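Local coordinates for succinylglutamate desuccinylase (Vibrio parahaemolyticus, PDB 2BCO), which probably hydrolyses N-succinylglutamate to succinate and glutamate, the last step of arginine degradation by the AST pathway, using one zinc ion per subunit, at residues S263-R268 with A323-C328; S286-E291 with K304-A309. One frame throughout, in Å; residues are numbered along the deposited sequence.

Interaction 1: S263-R268 with A323-C328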
loop_
_atom_site.group_PDB
_atom_site.type_symbol
_atom_site.label_atom_id
_atom_site.label_comp_id
_atom_site.label_asym_id
_atom_site.label_seq_id
_atom_site.Cartn_x
_atom_site.Cartn_y
_atom_site.Cartn_z
ATOM N N SER A 263 15.392 -1.006 -13.163
ATOM C CA SER A 263 16.414 -1.184 -14.191
ATOM C C SER A 263 15.715 -1.103 -15.531
ATOM O O SER A 263 16.083 -0.303 -16.386
ATOM C CB SER A 263 17.100 -2.544 -14.049
ATOM O OG SER A 263 17.716 -2.673 -12.779
ATOM N N ARG A 264 14.703 -1.946 -15.710
ATOM C CA ARG A 264 13.917 -1.948 -16.933
ATOM C C ARG A 264 12.572 -2.622 -16.726
ATOM O O ARG A 264 12.380 -3.393 -15.781
ATOM C CB ARG A 264 14.690 -2.608 -18.080
ATOM C CG ARG A 264 15.186 -4.011 -17.821
ATOM C CD ARG A 264 16.390 -4.299 -18.713
ATOM N NE ARG A 264 16.885 -5.662 -18.556
ATOM C CZ ARG A 264 16.287 -6.735 -19.057
ATOM N NH1 ARG A 264 15.167 -6.608 -19.756
ATOM N NH2 ARG A 264 16.801 -7.938 -18.851
ATOM N N THR A 265 11.635 -2.301 -17.609
ATOM C CA THR A 265 10.291 -2.848 -17.543
ATOM C C THR A 265 10.088 -3.847 -18.685
ATOM O O THR A 265 10.378 -3.541 -19.839
ATOM C CB THR A 265 9.243 -1.706 -17.621
ATOM O OG1 THR A 265 7.922 -2.240 -17.461
ATOM C CG2 THR A 265 9.338 -0.991 -18.954
ATOM N N ILE A 266 9.608 -5.042 -18.352
ATOM C CA ILE A 266 9.376 -6.096 -19.338
ATOM C C ILE A 266 7.946 -6.051 -19.883
ATOM O O ILE A 266 6.981 -6.091 -19.120
ATOM C CB ILE A 266 9.619 -7.499 -18.717
ATOM C CG1 ILE A 266 11.023 -7.572 -18.110
ATOM C CG2 ILE A 266 9.427 -8.579 -19.774
ATOM C CD1 ILE A 266 12.144 -7.267 -19.085
ATOM N N VAL A 267 7.813 -5.984 -21.204
ATOM C CA VAL A 267 6.499 -5.938 -21.837
ATOM C C VAL A 267 6.277 -7.125 -22.779
ATOM O O VAL A 267 7.114 -7.406 -23.636
ATOM C CB VAL A 267 6.321 -4.638 -22.654
ATOM C CG1 VAL A 267 4.900 -4.552 -23.190
ATOM C CG2 VAL A 267 6.656 -3.426 -21.793
ATOM N N ARG A 268 5.147 -7.811 -22.619
ATOM C CA ARG A 268 4.813 -8.964 -23.461
ATOM C C ARG A 268 4.474 -8.533 -24.889
ATOM O O ARG A 268 3.498 -7.815 -25.122
ATOM C CB ARG A 268 3.631 -9.736 -22.865
ATOM C CG ARG A 268 3.216 -10.975 -23.654
ATOM C CD ARG A 268 2.115 -11.724 -22.922
ATOM N NE ARG A 268 1.746 -12.990 -23.556
ATOM C CZ ARG A 268 0.970 -13.911 -22.982
ATOM N NH1 ARG A 268 0.483 -13.708 -21.761
ATOM N NH2 ARG A 268 0.680 -15.039 -23.619
ATOM N N ALA A 323 4.890 -7.490 -18.012
ATOM C CA ALA A 323 4.935 -8.814 -17.409
ATOM C C ALA A 323 5.854 -8.876 -16.196
ATOM O O ALA A 323 5.757 -9.799 -15.386
ATOM C CB ALA A 323 5.385 -9.827 -18.444
ATOM N N ALA A 324 6.745 -7.899 -16.069
ATOM C CA ALA A 324 7.673 -7.881 -14.941
ATOM C C ALA A 324 8.483 -6.596 -14.815
ATOM O O ALA A 324 8.552 -5.774 -15.731
ATOM C CB ALA A 324 8.629 -9.077 -15.036
ATOM N N LEU A 325 9.103 -6.451 -13.653
ATOM C CA LEU A 325 9.940 -5.308 -13.346
ATOM C C LEU A 325 11.316 -5.869 -13.044
ATOM O O LEU A 325 11.436 -6.906 -12.404
ATOM C CB LEU A 325 9.397 -4.584 -12.114
ATOM C CG LEU A 325 8.980 -3.110 -12.205
ATOM C CD1 LEU A 325 8.605 -2.716 -13.624
ATOM C CD2 LEU A 325 7.805 -2.888 -11.260
HETATM N N MSE A 326 12.352 -5.221 -13.549
HETATM C CA MSE A 326 13.715 -5.645 -13.264
HETATM C C MSE A 326 14.241 -4.476 -12.449
HETATM O O MSE A 326 14.227 -3.336 -12.905
HETATM C CB MSE A 326 14.525 -5.807 -14.551
HETATM C CG MSE A 326 14.043 -6.914 -15.473
HETATM SE SE MSE A 326 14.178 -8.654 -14.663
HETATM C CE MSE A 326 15.988 -9.093 -15.207
ATOM N N VAL A 327 14.681 -4.758 -11.234
ATOM C CA VAL A 327 15.169 -3.708 -10.358
ATOM C C VAL A 327 16.579 -3.962 -9.863
ATOM O O VAL A 327 17.112 -5.063 -10.015
ATOM C CB VAL A 327 14.243 -3.561 -9.151
ATOM C CG1 VAL A 327 12.813 -3.361 -9.634
ATOM C CG2 VAL A 327 14.335 -4.804 -8.272
ATOM N N CYS A 328 17.174 -2.934 -9.271
ATOM C CA CYS A 328 18.523 -3.024 -8.736
ATOM C C CYS A 328 18.707 -1.934 -7.699
ATOM O O CYS A 328 18.086 -0.872 -7.792
ATOM C CB CYS A 328 19.556 -2.850 -9.853
ATOM S SG CYS A 328 19.460 -1.270 -10.740
#

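Interaction 2: S286-E291 with K304-A309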
loop_
_atom_site.group_PDB
_atom_site.type_symbol
_atom_site.label_atom_id
_atom_site.label_comp_id
_atom_site.label_asym_id
_atom_site.label_seq_id
_atom_site.Cartn_x
_atom_site.Cartn_y
_atom_site.Cartn_z
ATOM N N SER A 286 17.198 -12.554 -7.899
ATOM C CA SER A 286 18.265 -11.990 -8.720
ATOM C C SER A 286 18.786 -12.907 -9.811
ATOM O O SER A 286 18.529 -14.109 -9.815
ATOM C CB SER A 286 19.431 -11.545 -7.830
ATOM O OG SER A 286 19.987 -12.643 -7.129
ATOM N N PHE A 287 19.528 -12.319 -10.740
ATOM C CA PHE A 287 20.110 -13.062 -11.847
ATOM C C PHE A 287 21.526 -12.564 -12.067
ATOM O O PHE A 287 21.913 -11.526 -11.538
ATOM C CB PHE A 287 19.300 -12.858 -13.135
ATOM C CG PHE A 287 17.861 -13.298 -13.029
ATOM C CD1 PHE A 287 16.848 -12.372 -12.781
ATOM C CD2 PHE A 287 17.515 -14.646 -13.164
ATOM C CE1 PHE A 287 15.509 -12.782 -12.668
ATOM C CE2 PHE A 287 16.180 -15.068 -13.052
ATOM C CZ PHE A 287 15.180 -14.134 -12.804
ATOM N N VAL A 288 22.301 -13.313 -12.840
ATOM C CA VAL A 288 23.667 -12.925 -13.147
ATOM C C VAL A 288 23.614 -12.348 -14.550
ATOM O O VAL A 288 22.702 -12.668 -15.305
ATOM C CB VAL A 288 24.615 -14.139 -13.103
ATOM C CG1 VAL A 288 25.997 -13.736 -13.573
ATOM C CG2 VAL A 288 24.688 -14.684 -11.677
ATOM N N HIS A 289 24.569 -11.494 -14.898
ATOM C CA HIS A 289 24.567 -10.895 -16.225
ATOM C C HIS A 289 24.497 -11.934 -17.339
ATOM O O HIS A 289 25.232 -12.921 -17.334
ATOM C CB HIS A 289 25.800 -9.997 -16.425
ATOM C CG HIS A 289 27.106 -10.731 -16.412
ATOM N ND1 HIS A 289 27.534 -11.478 -15.333
ATOM C CD2 HIS A 289 28.096 -10.804 -17.335
ATOM C CE1 HIS A 289 28.730 -11.977 -15.592
ATOM N NE2 HIS A 289 29.093 -11.582 -16.801
ATOM N N GLY A 290 23.585 -11.709 -18.281
ATOM C CA GLY A 290 23.434 -12.612 -19.408
ATOM C C GLY A 290 22.662 -13.885 -19.128
ATOM O O GLY A 290 22.538 -14.737 -20.009
ATOM N N GLU A 291 22.149 -14.037 -17.911
ATOM C CA GLU A 291 21.386 -15.236 -17.587
ATOM C C GLU A 291 20.000 -15.152 -18.226
ATOM O O GLU A 291 19.329 -14.120 -18.133
ATOM C CB GLU A 291 21.227 -15.390 -16.081
ATOM C CG GLU A 291 20.640 -16.731 -15.681
ATOM C CD GLU A 291 20.298 -16.800 -14.217
ATOM O OE1 GLU A 291 20.986 -16.135 -13.411
ATOM O OE2 GLU A 291 19.345 -17.529 -13.870
ATOM N N LYS A 304 20.461 -7.776 -17.896
ATOM C CA LYS A 304 21.351 -6.842 -18.574
ATOM C C LYS A 304 22.573 -6.578 -17.699
ATOM O O LYS A 304 23.705 -6.864 -18.091
ATOM C CB LYS A 304 20.613 -5.526 -18.863
ATOM C CG LYS A 304 21.285 -4.644 -19.909
ATOM C CD LYS A 304 20.425 -3.431 -20.260
ATOM C CE LYS A 304 20.479 -2.358 -19.183
ATOM N NZ LYS A 304 21.833 -1.740 -19.097
ATOM N N ASN A 305 22.337 -6.032 -16.510
ATOM C CA ASN A 305 23.418 -5.748 -15.572
ATOM C C ASN A 305 23.744 -7.029 -14.823
ATOM O O ASN A 305 23.394 -8.121 -15.266
ATOM C CB ASN A 305 22.991 -4.670 -14.577
ATOM C CG ASN A 305 22.767 -3.323 -15.235
ATOM O OD1 ASN A 305 22.329 -2.371 -14.588
ATOM N ND2 ASN A 305 23.070 -3.234 -16.526
ATOM N N ASP A 306 24.411 -6.895 -13.685
ATOM C CA ASP A 306 24.771 -8.055 -12.888
ATOM C C ASP A 306 24.043 -7.953 -11.549
ATOM O O ASP A 306 24.066 -8.884 -10.738
ATOM C CB ASP A 306 26.286 -8.077 -12.666
ATOM C CG ASP A 306 26.832 -9.483 -12.469
ATOM O OD1 ASP A 306 28.059 -9.614 -12.299
ATOM O OD2 ASP A 306 26.042 -10.449 -12.489
ATOM N N ASN A 307 23.381 -6.819 -11.336
ATOM C CA ASN A 307 22.660 -6.577 -10.093
ATOM C C ASN A 307 21.135 -6.475 -10.243
ATOM O O ASN A 307 20.469 -5.870 -9.406
ATOM C CB ASN A 307 23.193 -5.299 -9.434
ATOM C CG ASN A 307 24.700 -5.337 -9.221
ATOM O OD1 ASN A 307 25.478 -5.271 -10.176
ATOM N ND2 ASN A 307 25.115 -5.457 -7.965
ATOM N N GLU A 308 20.589 -7.070 -11.298
ATOM C CA GLU A 308 19.150 -7.031 -11.523
ATOM C C GLU A 308 18.408 -8.147 -10.796
ATOM O O GLU A 308 18.935 -9.245 -10.592
ATOM C CB GLU A 308 18.819 -7.119 -13.017
ATOM C CG GLU A 308 19.155 -5.884 -13.833
ATOM C CD GLU A 308 18.575 -5.952 -15.233
ATOM O OE1 GLU A 308 18.801 -6.970 -15.914
ATOM O OE2 GLU A 308 17.889 -5.000 -15.660
ATOM N N ALA A 309 17.179 -7.846 -10.402
ATOM C CA ALA A 309 16.326 -8.805 -9.722
ATOM C C ALA A 309 14.956 -8.610 -10.332
ATOM O O ALA A 309 14.619 -7.515 -10.766
ATOM C CB ALA A 309 16.290 -8.526 -8.221
#

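Interaction 1: S263-R268 with A323-C328
Arg264 and selenomethionine Met326 run side by side from neighbouring antiparallel strands and point the same way, and the rest of the contact is best read outward from this pair. Arg264 starts with CG in the crowded position between its backbone N and carbonyl carbon (chi1 55°), which lays CG 3.8 Å from CB of Met326; beyond that the chain is extended as far as NE. In Met326 chi1 (-65°) sets CG anti to the carbonyl carbon and over the centre of one face of the guanidinium, 4.2 Å above the plane, and the bends at chi2 and chi3 then bring CE to 3.9 Å from Arg264 NH2. On the same face of the sheet Ile266 crosses Met326 obliquely, CG1 to CG 4.1 Å, and its CB meets CB of Ala324. The other face carries Thr265 and Leu325, where CD1 of the leucine crosses near OG1.

Between the strands, Met326 N gives a bond of 2.9 Å to Arg264 O, nearly along the C=O axis, and Ile266 N bonds to Ala324 O. A classic beta bulge marks each end: Ser263 and Arg264 both face Met326, whose O takes a good bond from Arg264 N on a lone pair and a weak one from Ser263 N, while Ala323 and Ala324 both face Ile266. The paired strands belong to the barrel-sandwich hybrid domain of the AspA/AstE family. Arg264 thus has two kinds of neighbour: CG of Met326 covers one face of its guanidinium, and NE makes a salt bridge to Glu308, a pairing that probably helps keep both groups charged in this partly buried setting.

Interaction 2: S286-E291 with K304-A309
From CB outward, the side chain of His289 rests on one backbone oxygen of the loop 304-309 and is bonded by one carboxylate. Its CB lies 3.3 Å from Asn305 O, which is also approached by the CA-H of the same histidine. CG takes the crowded position between backbone N and carbonyl carbon (chi1 65°), and this swings the imidazole alongside Asp306, pointing the same way as the carboxylate with the two planes 66° apart. ND1 then comes to 3.4 Å from Asp306 OD2, which lies at the ring edge near its plane; the hydrogen bond is weak. A better one reaches the same oxygen from His289 N, 3.0 Å long, arriving from above the carboxylate plane. CE1, further out, passes near Asp306 OD1.

His289 and Gly290 form the middle of a type II beta turn from Val288 to Glu291, closed by Glu291 N bonding to Val288 O, with Gly290 at the position of positive phi. Asp306 OD2 thus holds the first of the two central residues of the turn, with CG anti to its own backbone N (chi1 -152°), and Val288 CG1 packs 3.5 Å from OD2. The turn brings Glu291 round, and its extended side chain lets OE1 accept Val288 N with its anti lone pair; its CD lies at the edge of the Phe287 ring, which stacks on Phe293.

Nearer the sheet, Phe287 N donates to Glu308 O almost along the C=O axis, next to the antiparallel non-hydrogen-bonded pair Ser286 and Ala309. Glu308 OE1 receives Lys304 N at 2.7 Å, from above the carboxylate plane.

In the fold
Both contacts belong to the barrel-sandwich hybrid domain, their centres 12 Å apart. Along the chain 263-268 comes first and 323-328 last, with 286-291 and 304-309 between, so interaction 1 brackets interaction 2. Strand 309-311 joins them: it pairs with 285-286 and with 322-335, and Val327 N lies 2.8 Å from Ala309 O, probably a hydrogen bond. With the Arg264-Glu308 salt bridge, the 304-309 loop is thus tied to the strand pair of interaction 1 by charge as well as by strand pairing. In interaction 1 the Leu325 side chain is about 14 Å from the zinc; interaction 2 lies farther out, away from the zinc site.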